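Local structure of ABC transporter substrate-binding protein (Bradyrhizobium japonicum, 4I1D) at residues 125-130 against 135-140; 143-148 against 201-206; 150-155 against 223-228. The protein probably captures small solutes, perhaps polyamines such as putrescine and spermidine, in the periplasm for an ABC importer, and holds D-malate in this crystal. One frame throughout, in Å; residues are numbered along the deposited sequence.

Contact 1 (125-130 against 135-140); sequences VDFWDV and GRRALR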
loop_
_atom_site.group_PDB
_atom_site.type_symbol
_atom_site.label_atom_id
_atom_site.label_comp_id
_atom_site.label_asym_id
_atom_site.label_seq_id
_atom_site.Cartn_x
_atom_site.Cartn_y
_atom_site.Cartn_z
ATOM N N VAL A 125 2.237 -25.164 -35.275
ATOM C CA VAL A 125 2.557 -24.299 -36.404
ATOM C C VAL A 125 1.263 -23.683 -36.956
ATOM O O VAL A 125 1.172 -22.470 -37.144
ATOM C CB VAL A 125 3.290 -25.074 -37.502
ATOM C CG1 VAL A 125 3.766 -24.127 -38.609
ATOM C CG2 VAL A 125 4.455 -25.840 -36.902
ATOM N N ASP A 126 0.254 -24.521 -37.182
ATOM C CA ASP A 126 -1.049 -24.036 -37.622
ATOM C C ASP A 126 -1.621 -23.069 -36.601
ATOM O O ASP A 126 -2.110 -22.003 -36.955
ATOM C CB ASP A 126 -2.016 -25.196 -37.833
ATOM C CG ASP A 126 -1.582 -26.122 -38.967
ATOM O OD1 ASP A 126 -0.805 -25.683 -39.843
ATOM O OD2 ASP A 126 -2.024 -27.292 -38.980
ATOM N N PHE A 127 -1.547 -23.444 -35.327
ATOM C CA PHE A 127 -2.069 -22.607 -34.251
ATOM C C PHE A 127 -1.478 -21.203 -34.286
ATOM O O PHE A 127 -2.185 -20.219 -34.070
ATOM C CB PHE A 127 -1.793 -23.246 -32.886
ATOM C CG PHE A 127 -2.501 -22.568 -31.740
ATOM C CD1 PHE A 127 -3.729 -23.029 -31.295
ATOM C CD2 PHE A 127 -1.932 -21.482 -31.098
ATOM C CE1 PHE A 127 -4.385 -22.414 -30.229
ATOM C CE2 PHE A 127 -2.586 -20.862 -30.029
ATOM C CZ PHE A 127 -3.808 -21.332 -29.600
ATOM N N TRP A 128 -0.176 -21.114 -34.549
ATOM C CA TRP A 128 0.505 -19.825 -34.667
ATOM C C TRP A 128 0.205 -19.108 -35.991
ATOM O O TRP A 128 0.407 -17.897 -36.111
ATOM C CB TRP A 128 2.019 -19.995 -34.482
ATOM C CG TRP A 128 2.510 -19.509 -33.145
ATOM C CD1 TRP A 128 3.210 -18.354 -32.895
ATOM C CD2 TRP A 128 2.329 -20.154 -31.864
ATOM N NE1 TRP A 128 3.475 -18.244 -31.545
ATOM C CE2 TRP A 128 2.952 -19.334 -30.891
ATOM C CE3 TRP A 128 1.716 -21.342 -31.452
ATOM C CZ2 TRP A 128 2.974 -19.666 -29.529
ATOM C CZ3 TRP A 128 1.735 -21.673 -30.081
ATOM C CH2 TRP A 128 2.367 -20.835 -29.144
ATOM N N ASP A 129 -0.291 -19.841 -36.984
ATOM C CA ASP A 129 -0.543 -19.236 -38.306
ATOM C C ASP A 129 -1.924 -18.583 -38.381
ATOM O O ASP A 129 -2.885 -19.189 -38.849
ATOM C CB ASP A 129 -0.405 -20.274 -39.414
ATOM C CG ASP A 129 -0.275 -19.643 -40.797
ATOM O OD1 ASP A 129 0.365 -20.278 -41.664
ATOM O OD2 ASP A 129 -0.803 -18.523 -41.017
ATOM N N VAL A 130 -2.002 -17.341 -37.920
ATOM C CA VAL A 130 -3.261 -16.620 -37.803
ATOM C C VAL A 130 -3.876 -16.279 -39.152
ATOM O O VAL A 130 -5.096 -16.197 -39.280
ATOM C CB VAL A 130 -3.067 -15.330 -37.002
ATOM C CG1 VAL A 130 -4.190 -14.347 -37.294
ATOM C CG2 VAL A 130 -2.971 -15.655 -35.509
ATOM N N GLY A 135 -9.323 -17.015 -36.408
ATOM C CA GLY A 135 -10.243 -17.376 -35.351
ATOM C C GLY A 135 -9.768 -16.965 -33.974
ATOM O O GLY A 135 -8.596 -16.621 -33.786
ATOM N N ARG A 136 -10.686 -16.999 -33.009
ATOM C CA ARG A 136 -10.353 -16.687 -31.629
ATOM C C ARG A 136 -9.598 -17.867 -31.033
ATOM O O ARG A 136 -9.855 -19.021 -31.382
ATOM C CB ARG A 136 -11.618 -16.364 -30.845
ATOM C CG ARG A 136 -12.396 -15.195 -31.442
ATOM C CD ARG A 136 -13.785 -15.061 -30.806
ATOM N NE ARG A 136 -14.366 -13.752 -31.094
ATOM C CZ ARG A 136 -14.528 -12.783 -30.196
ATOM N NH1 ARG A 136 -14.179 -12.975 -28.929
ATOM N NH2 ARG A 136 -15.057 -11.620 -30.564
ATOM N N ARG A 137 -8.638 -17.563 -30.170
ATOM C CA ARG A 137 -7.704 -18.552 -29.655
ATOM C C ARG A 137 -7.558 -18.395 -28.152
ATOM O O ARG A 137 -7.666 -17.285 -27.621
ATOM C CB ARG A 137 -6.316 -18.353 -30.277
ATOM C CG ARG A 137 -6.174 -18.761 -31.736
ATOM C CD ARG A 137 -4.956 -18.087 -32.359
ATOM N NE ARG A 137 -4.459 -18.805 -33.533
ATOM C CZ ARG A 137 -5.000 -18.737 -34.746
ATOM N NH1 ARG A 137 -4.462 -19.431 -35.739
ATOM N NH2 ARG A 137 -6.077 -17.985 -34.971
ATOM N N ALA A 138 -7.278 -19.504 -27.478
ATOM C CA ALA A 138 -7.002 -19.490 -26.041
ATOM C C ALA A 138 -5.802 -20.378 -25.769
ATOM O O ALA A 138 -5.576 -21.372 -26.468
ATOM C CB ALA A 138 -8.206 -19.976 -25.249
ATOM N N LEU A 139 -5.020 -19.999 -24.765
ATOM C CA LEU A 139 -3.929 -20.830 -24.282
ATOM C C LEU A 139 -4.076 -20.828 -22.776
ATOM O O LEU A 139 -4.821 -20.011 -22.232
ATOM C CB LEU A 139 -2.557 -20.262 -24.691
ATOM C CG LEU A 139 -2.111 -20.370 -26.156
ATOM C CD1 LEU A 139 -0.755 -19.658 -26.377
ATOM C CD2 LEU A 139 -2.040 -21.834 -26.597
ATOM N N ARG A 140 -3.382 -21.733 -22.098
ATOM C CA ARG A 140 -3.456 -21.786 -20.641
ATOM C C ARG A 140 -2.515 -20.753 -20.026
ATOM O O ARG A 140 -1.392 -20.575 -20.504
ATOM C CB ARG A 140 -3.075 -23.172 -20.140
ATOM C CG ARG A 140 -3.231 -23.307 -18.620
ATOM C CD ARG A 140 -2.783 -24.673 -18.116
ATOM N NE ARG A 140 -2.938 -24.756 -16.667
ATOM C CZ ARG A 140 -2.247 -25.573 -15.877
ATOM N NH1 ARG A 140 -1.330 -26.386 -16.391
ATOM N NH2 ARG A 140 -2.468 -25.570 -14.568
#
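Phe-127 and Arg-137 pin the last turn of helix 124-128 against strand 137-140, a helix-on-sheet junction in one lobe of the periplasmic binding protein fold. The guanidinium of Arg-137 meets the main-chain carbonyl of Phe-127 side-on, with two nitrogens on one oxygen. Arg-137 NE is 2.7 Å from Phe-127 O and lies in the carbonyl plane, bent moderately from straight at 151°. Arg-137 NH1 reaches the same Phe-127 O at 2.9 Å from above that plane, through a more bent bond. NH1 also serves Phe-133 O, and NH2 makes a weak bond to Gly-135 O, so the donors are spread over several carbonyls. Val-130 CG2 sits over the centre of the guanidinium, 3.8 Å from Arg-137 CZ, giving the flat cation an apolar cover. At the backbone angles of Gly-135 a CB would jam against the preceding carbonyl O, which suits glycine to the place.

The Phe-127 ring, its CG anti to the backbone N (chi1 -170°), is swung beneath the extended arginine chain, whose CD lies over one face toward the rim. Phe-127 CZ points at Ala-138 O, 3.6 Å away near the ring plane, and meets Leu-139 CD2 at 3.5 Å. The other methyl, Leu-139 CD1, reaches Trp-128 CH2 at 4.3 Å, a looser touch; a branched leucine thus serves two aromatic neighbours. Replacing Arg-137 with a leucine would probably leave Phe-127 O without its two side-chain donors and Val-130 CG2 without the flat group beneath it. The chemistry implies that a buried cation is held by main-chain oxygens, and the partial negative charge at this C-terminal helix end is likely to favour it.

Contact 2 (143-148 against 201-206); sequences PIATLE and MEMAWN. With MLT (D-malate), chain U.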
loop_
_atom_site.group_PDB
_atom_site.type_symbol
_atom_site.label_atom_id
_atom_site.label_comp_id
_atom_site.label_asym_id
_atom_site.label_seq_id
_atom_site.Cartn_x
_atom_site.Cartn_y
_atom_site.Cartn_z
ATOM N N PRO A 143 3.092 -21.933 -17.676
ATOM C CA PRO A 143 4.245 -22.271 -18.526
ATOM C C PRO A 143 4.271 -23.731 -18.980
ATOM O O PRO A 143 4.703 -24.002 -20.101
ATOM C CB PRO A 143 5.453 -21.948 -17.637
ATOM C CG PRO A 143 4.905 -21.972 -16.215
ATOM C CD PRO A 143 3.488 -21.496 -16.324
ATOM N N ILE A 144 3.798 -24.650 -18.143
ATOM C CA ILE A 144 3.860 -26.078 -18.459
ATOM C C ILE A 144 3.036 -26.442 -19.702
ATOM O O ILE A 144 1.877 -26.059 -19.804
ATOM C CB ILE A 144 3.371 -26.916 -17.276
ATOM C CG1 ILE A 144 4.147 -26.540 -16.017
ATOM C CG2 ILE A 144 3.522 -28.402 -17.570
ATOM C CD1 ILE A 144 5.556 -27.012 -16.040
ATOM N N ALA A 145 3.642 -27.200 -20.617
ATOM C CA ALA A 145 3.038 -27.576 -21.906
ATOM C C ALA A 145 2.980 -26.396 -22.874
ATOM O O ALA A 145 3.186 -26.562 -24.072
ATOM C CB ALA A 145 1.647 -28.178 -21.719
ATOM N N THR A 146 2.693 -25.209 -22.350
ATOM C CA THR A 146 2.639 -24.004 -23.174
ATOM C C THR A 146 3.992 -23.712 -23.844
ATOM O O THR A 146 4.053 -23.468 -25.060
ATOM C CB THR A 146 2.174 -22.789 -22.342
ATOM O OG1 THR A 146 0.955 -23.115 -21.663
ATOM C CG2 THR A 146 1.943 -21.569 -23.229
ATOM N N LEU A 147 5.073 -23.743 -23.062
ATOM C CA LEU A 147 6.410 -23.522 -23.614
ATOM C C LEU A 147 6.702 -24.552 -24.693
ATOM O O LEU A 147 7.195 -24.206 -25.761
ATOM C CB LEU A 147 7.483 -23.615 -22.534
ATOM C CG LEU A 147 7.428 -22.548 -21.446
ATOM C CD1 LEU A 147 8.709 -22.580 -20.638
ATOM C CD2 LEU A 147 7.222 -21.174 -22.061
ATOM N N GLU A 148 6.412 -25.821 -24.415
ATOM C CA GLU A 148 6.641 -26.868 -25.422
ATOM C C GLU A 148 5.930 -26.555 -26.745
ATOM O O GLU A 148 6.524 -26.667 -27.820
ATOM C CB GLU A 148 6.217 -28.247 -24.903
ATOM C CG GLU A 148 7.159 -28.848 -23.863
ATOM C CD GLU A 148 6.857 -28.419 -22.425
ATOM O OE1 GLU A 148 7.405 -29.064 -21.504
ATOM O OE2 GLU A 148 6.084 -27.453 -22.210
HETATM N N MSE A 201 -10.298 -22.203 -31.407
HETATM C CA MSE A 201 -9.243 -23.169 -31.178
HETATM C C MSE A 201 -8.483 -22.825 -29.900
HETATM O O MSE A 201 -8.399 -21.657 -29.497
HETATM C CB MSE A 201 -8.292 -23.212 -32.380
HETATM C CG MSE A 201 -7.169 -22.201 -32.330
HETATM SE SE MSE A 201 -6.226 -22.093 -34.052
HETATM C CE MSE A 201 -7.672 -21.280 -35.086
ATOM N N GLU A 202 -7.935 -23.849 -29.257
ATOM C CA GLU A 202 -7.214 -23.637 -28.012
ATOM C C GLU A 202 -6.400 -24.867 -27.659
ATOM O O GLU A 202 -6.616 -25.953 -28.212
ATOM C CB GLU A 202 -8.193 -23.332 -26.871
ATOM C CG GLU A 202 -8.927 -24.567 -26.344
ATOM C CD GLU A 202 -9.879 -24.264 -25.191
ATOM O OE1 GLU A 202 -9.729 -23.207 -24.530
ATOM O OE2 GLU A 202 -10.789 -25.089 -24.953
HETATM N N MSE A 203 -5.451 -24.687 -26.748
HETATM C CA MSE A 203 -4.869 -25.826 -26.074
HETATM C C MSE A 203 -5.814 -26.168 -24.947
HETATM O O MSE A 203 -6.392 -25.277 -24.329
HETATM C CB MSE A 203 -3.497 -25.523 -25.490
HETATM C CG MSE A 203 -2.966 -26.709 -24.699
HETATM SE SE MSE A 203 -1.236 -26.417 -23.850
HETATM C CE MSE A 203 -0.247 -25.882 -25.413
ATOM N N ALA A 204 -5.970 -27.457 -24.684
ATOM C CA ALA A 204 -6.851 -27.935 -23.628
ATOM C C ALA A 204 -6.493 -29.380 -23.290
ATOM O O ALA A 204 -5.919 -30.101 -24.109
ATOM C CB ALA A 204 -8.329 -27.841 -24.092
ATOM N N TRP A 205 -6.837 -29.800 -22.082
ATOM C CA TRP A 205 -6.660 -31.182 -21.688
ATOM C C TRP A 205 -7.647 -32.063 -22.451
ATOM O O TRP A 205 -8.835 -31.740 -22.558
ATOM C CB TRP A 205 -6.812 -31.307 -20.167
ATOM C CG TRP A 205 -5.685 -30.586 -19.411
ATOM C CD1 TRP A 205 -4.342 -30.726 -19.628
ATOM C CD2 TRP A 205 -5.816 -29.648 -18.332
ATOM N NE1 TRP A 205 -3.631 -29.933 -18.757
ATOM C CE2 TRP A 205 -4.510 -29.261 -17.951
ATOM C CE3 TRP A 205 -6.908 -29.107 -17.642
ATOM C CZ2 TRP A 205 -4.265 -28.350 -16.925
ATOM C CZ3 TRP A 205 -6.667 -28.201 -16.618
ATOM C CH2 TRP A 205 -5.356 -27.830 -16.271
ATOM N N ASN A 206 -7.162 -33.175 -22.992
ATOM C CA ASN A 206 -7.983 -33.964 -23.900
ATOM C C ASN A 206 -9.289 -34.424 -23.245
ATOM O O ASN A 206 -10.312 -34.550 -23.911
ATOM C CB ASN A 206 -7.206 -35.155 -24.447
ATOM C CG ASN A 206 -7.006 -36.235 -23.408
ATOM O OD1 ASN A 206 -6.127 -36.133 -22.560
ATOM N ND2 ASN A 206 -7.836 -37.270 -23.461
HETATM C C1 MLT U . -8.127 -26.766 -12.779
HETATM O O1 MLT U . -8.281 -26.725 -11.539
HETATM O O2 MLT U . -7.133 -26.193 -13.282
HETATM C C2 MLT U . -9.105 -27.510 -13.650
HETATM O O3 MLT U . -10.447 -27.428 -13.196
HETATM C C3 MLT U . -8.703 -28.969 -13.675
HETATM C C4 MLT U . -9.822 -29.724 -14.339
HETATM O O4 MLT U . -10.763 -30.170 -13.650
HETATM O O5 MLT U . -9.831 -29.904 -15.580
#
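Close to the touching pair Ala-145 and Met-203, one polar atom is gripped by two groups: Glu-148 OE1 is hydrogen-bonded to Tyr-162 OH and to Trp-306 NE1. These two partners satisfy the buried carboxylate oxygen and hold the end of Glu-148. The first turn of helix 146-153 is set by Leu-147 N, which bonds to Pro-143 O at 3.0 Å, and by Thr-146 OG1, which returns to His-142 O. Ala-145 stands at the N-cap position with a positive phi of 73°, its small side chain turned toward strand 201-205.

Across the contact comes Met-203, selenomethionine in the model. Its CG lies opposite the main-chain nitrogen (chi1 176°), and the chain runs straight through chi2, then bends at chi3 to lay its end along the helix start. Met-203 SE rests 4.0 Å from Ala-145 CB, and Met-203 CE reaches Ala-145 O at 3.7 Å and Thr-146 CA at 4.1 Å. A long, flexible, apolar chain suits the distance from strand to helix start, and alanine lets the heavy atom come close to the backbone. Leu-139 and Ser-107 also touch this side chain.

Two residues on, Trp-205 carries the strand to the ligand. Trp-205 CZ3 approaches MLT C3 at 3.7 Å obliquely, while MLT O2 lies at the ring edge, in its plane, 3.8 Å from Trp-205 CH2. Trp-184 and Tyr-105 meet the indole edge-to-face, and Arg-208 hydrogen-bonds the malate. Trp-205 is also the N-cap position of helix 206-214. The strand therefore packs against a helix through Met-203 and ends in the pocket, in keeping with periplasmic solute-binding proteins, whose ligand lies in the cleft between two alpha/beta lobes.

Contact 3 (150-155 against 223-228); sequences ALMADG and YNQGIL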
loop_
_atom_site.group_PDB
_atom_site.type_symbol
_atom_site.label_atom_id
_atom_site.label_comp_id
_atom_site.label_asym_id
_atom_site.label_seq_id
_atom_site.Cartn_x
_atom_site.Cartn_y
_atom_site.Cartn_z
ATOM N N ALA A 150 4.915 -23.714 -27.944
ATOM C CA ALA A 150 5.525 -22.569 -28.597
ATOM C C ALA A 150 6.773 -22.999 -29.357
ATOM O O ALA A 150 7.028 -22.513 -30.446
ATOM C CB ALA A 150 5.864 -21.483 -27.578
ATOM N N LEU A 151 7.557 -23.907 -28.786
ATOM C CA LEU A 151 8.769 -24.352 -29.467
ATOM C C LEU A 151 8.436 -25.190 -30.701
ATOM O O LEU A 151 9.053 -25.038 -31.758
ATOM C CB LEU A 151 9.682 -25.110 -28.511
ATOM C CG LEU A 151 10.438 -24.161 -27.576
ATOM C CD1 LEU A 151 10.796 -24.832 -26.257
ATOM C CD2 LEU A 151 11.663 -23.613 -28.271
HETATM N N MSE A 152 7.441 -26.060 -30.573
HETATM C CA MSE A 152 6.997 -26.848 -31.714
HETATM C C MSE A 152 6.449 -25.943 -32.815
HETATM O O MSE A 152 6.616 -26.234 -33.999
HETATM C CB MSE A 152 5.963 -27.891 -31.282
HETATM C CG MSE A 152 6.590 -29.110 -30.604
HETATM SE SE MSE A 152 5.311 -30.490 -30.077
HETATM C CE MSE A 152 4.597 -29.621 -28.464
ATOM N N ALA A 153 5.804 -24.844 -32.420
ATOM C CA ALA A 153 5.282 -23.877 -33.384
ATOM C C ALA A 153 6.447 -23.240 -34.133
ATOM O O ALA A 153 6.340 -22.876 -35.298
ATOM C CB ALA A 153 4.454 -22.812 -32.670
ATOM N N ASP A 154 7.571 -23.106 -33.448
ATOM C CA ASP A 154 8.766 -22.583 -34.070
ATOM C C ASP A 154 9.559 -23.664 -34.810
ATOM O O ASP A 154 10.731 -23.464 -35.155
ATOM C CB ASP A 154 9.649 -21.896 -33.038
ATOM C CG ASP A 154 10.544 -20.848 -33.670
ATOM O OD1 ASP A 154 10.046 -20.136 -34.566
ATOM O OD2 ASP A 154 11.733 -20.752 -33.298
ATOM N N GLY A 155 8.921 -24.809 -35.041
ATOM C CA GLY A 155 9.485 -25.832 -35.907
ATOM C C GLY A 155 10.285 -26.930 -35.230
ATOM O O GLY A 155 10.816 -27.818 -35.897
ATOM N N TYR A 223 -4.259 -35.514 -31.570
ATOM C CA TYR A 223 -3.135 -35.851 -30.707
ATOM C C TYR A 223 -1.825 -35.381 -31.351
ATOM O O TYR A 223 -0.777 -35.328 -30.700
ATOM C CB TYR A 223 -3.091 -37.348 -30.391
ATOM C CG TYR A 223 -4.020 -37.781 -29.262
ATOM C CD1 TYR A 223 -3.819 -37.337 -27.955
ATOM C CD2 TYR A 223 -5.077 -38.650 -29.505
ATOM C CE1 TYR A 223 -4.659 -37.723 -26.923
ATOM C CE2 TYR A 223 -5.925 -39.056 -28.475
ATOM C CZ TYR A 223 -5.711 -38.591 -27.192
ATOM O OH TYR A 223 -6.553 -39.001 -26.184
ATOM N N ASN A 224 -1.884 -35.024 -32.629
ATOM C CA ASN A 224 -0.663 -34.574 -33.298
ATOM C C ASN A 224 -0.020 -33.402 -32.561
ATOM O O ASN A 224 -0.661 -32.379 -32.330
ATOM C CB ASN A 224 -0.915 -34.208 -34.754
ATOM C CG ASN A 224 0.372 -34.060 -35.538
ATOM O OD1 ASN A 224 1.280 -34.887 -35.418
ATOM N ND2 ASN A 224 0.469 -32.998 -36.332
ATOM N N GLN A 225 1.240 -33.571 -32.180
ATOM C CA GLN A 225 1.983 -32.549 -31.440
ATOM C C GLN A 225 1.380 -32.262 -30.072
ATOM O O GLN A 225 1.648 -31.216 -29.474
ATOM C CB GLN A 225 2.116 -31.248 -32.243
ATOM C CG GLN A 225 2.931 -31.395 -33.528
ATOM C CD GLN A 225 3.614 -30.099 -33.940
ATOM O OE1 GLN A 225 3.081 -29.006 -33.733
ATOM N NE2 GLN A 225 4.814 -30.217 -34.505
ATOM N N GLY A 226 0.564 -33.187 -29.576
ATOM C CA GLY A 226 0.047 -33.065 -28.225
ATOM C C GLY A 226 1.192 -33.193 -27.243
ATOM O O GLY A 226 2.243 -33.740 -27.579
ATOM N N ILE A 227 1.010 -32.667 -26.038
ATOM C CA ILE A 227 1.986 -32.861 -24.974
ATOM C C ILE A 227 1.494 -33.962 -24.017
ATOM O O ILE A 227 0.498 -33.794 -23.299
ATOM C CB ILE A 227 2.264 -31.560 -24.202
ATOM C CG1 ILE A 227 2.800 -30.476 -25.139
ATOM C CG2 ILE A 227 3.257 -31.822 -23.086
ATOM C CD1 ILE A 227 1.727 -29.791 -25.940
ATOM N N LEU A 228 2.193 -35.094 -24.031
ATOM C CA LEU A 228 1.788 -36.269 -23.260
ATOM C C LEU A 228 2.330 -36.184 -21.836
ATOM O O LEU A 228 3.543 -36.074 -21.623
ATOM C CB LEU A 228 2.273 -37.550 -23.936
ATOM C CG LEU A 228 1.915 -38.849 -23.219
ATOM C CD1 LEU A 228 0.404 -38.931 -22.923
ATOM C CD2 LEU A 228 2.375 -40.018 -24.055
HETATM O O HOH W 1 7.197 -28.373 -34.949
#
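Apolar contact between Met-152 and the pair Gln-225 and Ile-227 makes up most of this junction of helix 146-153 with the corner at Gln-225 and the strand that follows it. Met-152, selenomethionine in the model, points toward 223-228 and bends at chi3 (-77°), which carries Met-152 CE round to Ile-227 CD1 at 3.8 Å. The same methyl, Met-152 CE, packs 3.5 Å from Gln-225 O, an oxygen that Trp-124 NE1 already satisfies. Met-152 SE lies alongside Gln-225 CB at 3.9 Å, the two side chains running antiparallel, each one's tip toward the other's base. Thus Met-152 CB meets the glutamine's amide end, 3.9 Å from Gln-225 OE1. A long, pliable chain is apt here, since it must follow both a methylene and an isoleucine tip.

Polar contact is lighter. Gln-225 NE2 donates to a water at 3.0 Å; that water also lies by Met-152 O, but so close that the second bond is doubtful.

Backbone turns shape both partners. A type II turn from Tyr-223 to Gly-226, closed by Gly-226 N to Tyr-223 O at 2.8 Å, places Gln-225 at its corner with positive phi. On the helix side, Gly-155, also of positive phi, is the C-prime residue of a Schellman motif. The joint is thus held chiefly by dispersion: Gln-225 lays its CB by the selenium and its amide against Met-152 CB, while NE2 goes to water.

The three contacts lie on one side of the chain's centre, in one lobe, with centres 9 to 12 Å apart. Contact 1 closes before the other two begin; contacts 2 and 3 then interleave, both using helix 146-153, which follows strand 137-140 in the chain. All three reach the same mixed sheet: strands 137-140 and 201-205 are parallel neighbours, and Ala-138 N probably bonds Met-201 O. Trp-128 of contact 1 packs on Ala-150 and Ala-153, while Ile-227 touches Ala-145 O and Glu-148. The helices 124-128 and 146-153 are thereby fastened to each other and to the sheet whose strand 201-205 ends at the malate pocket.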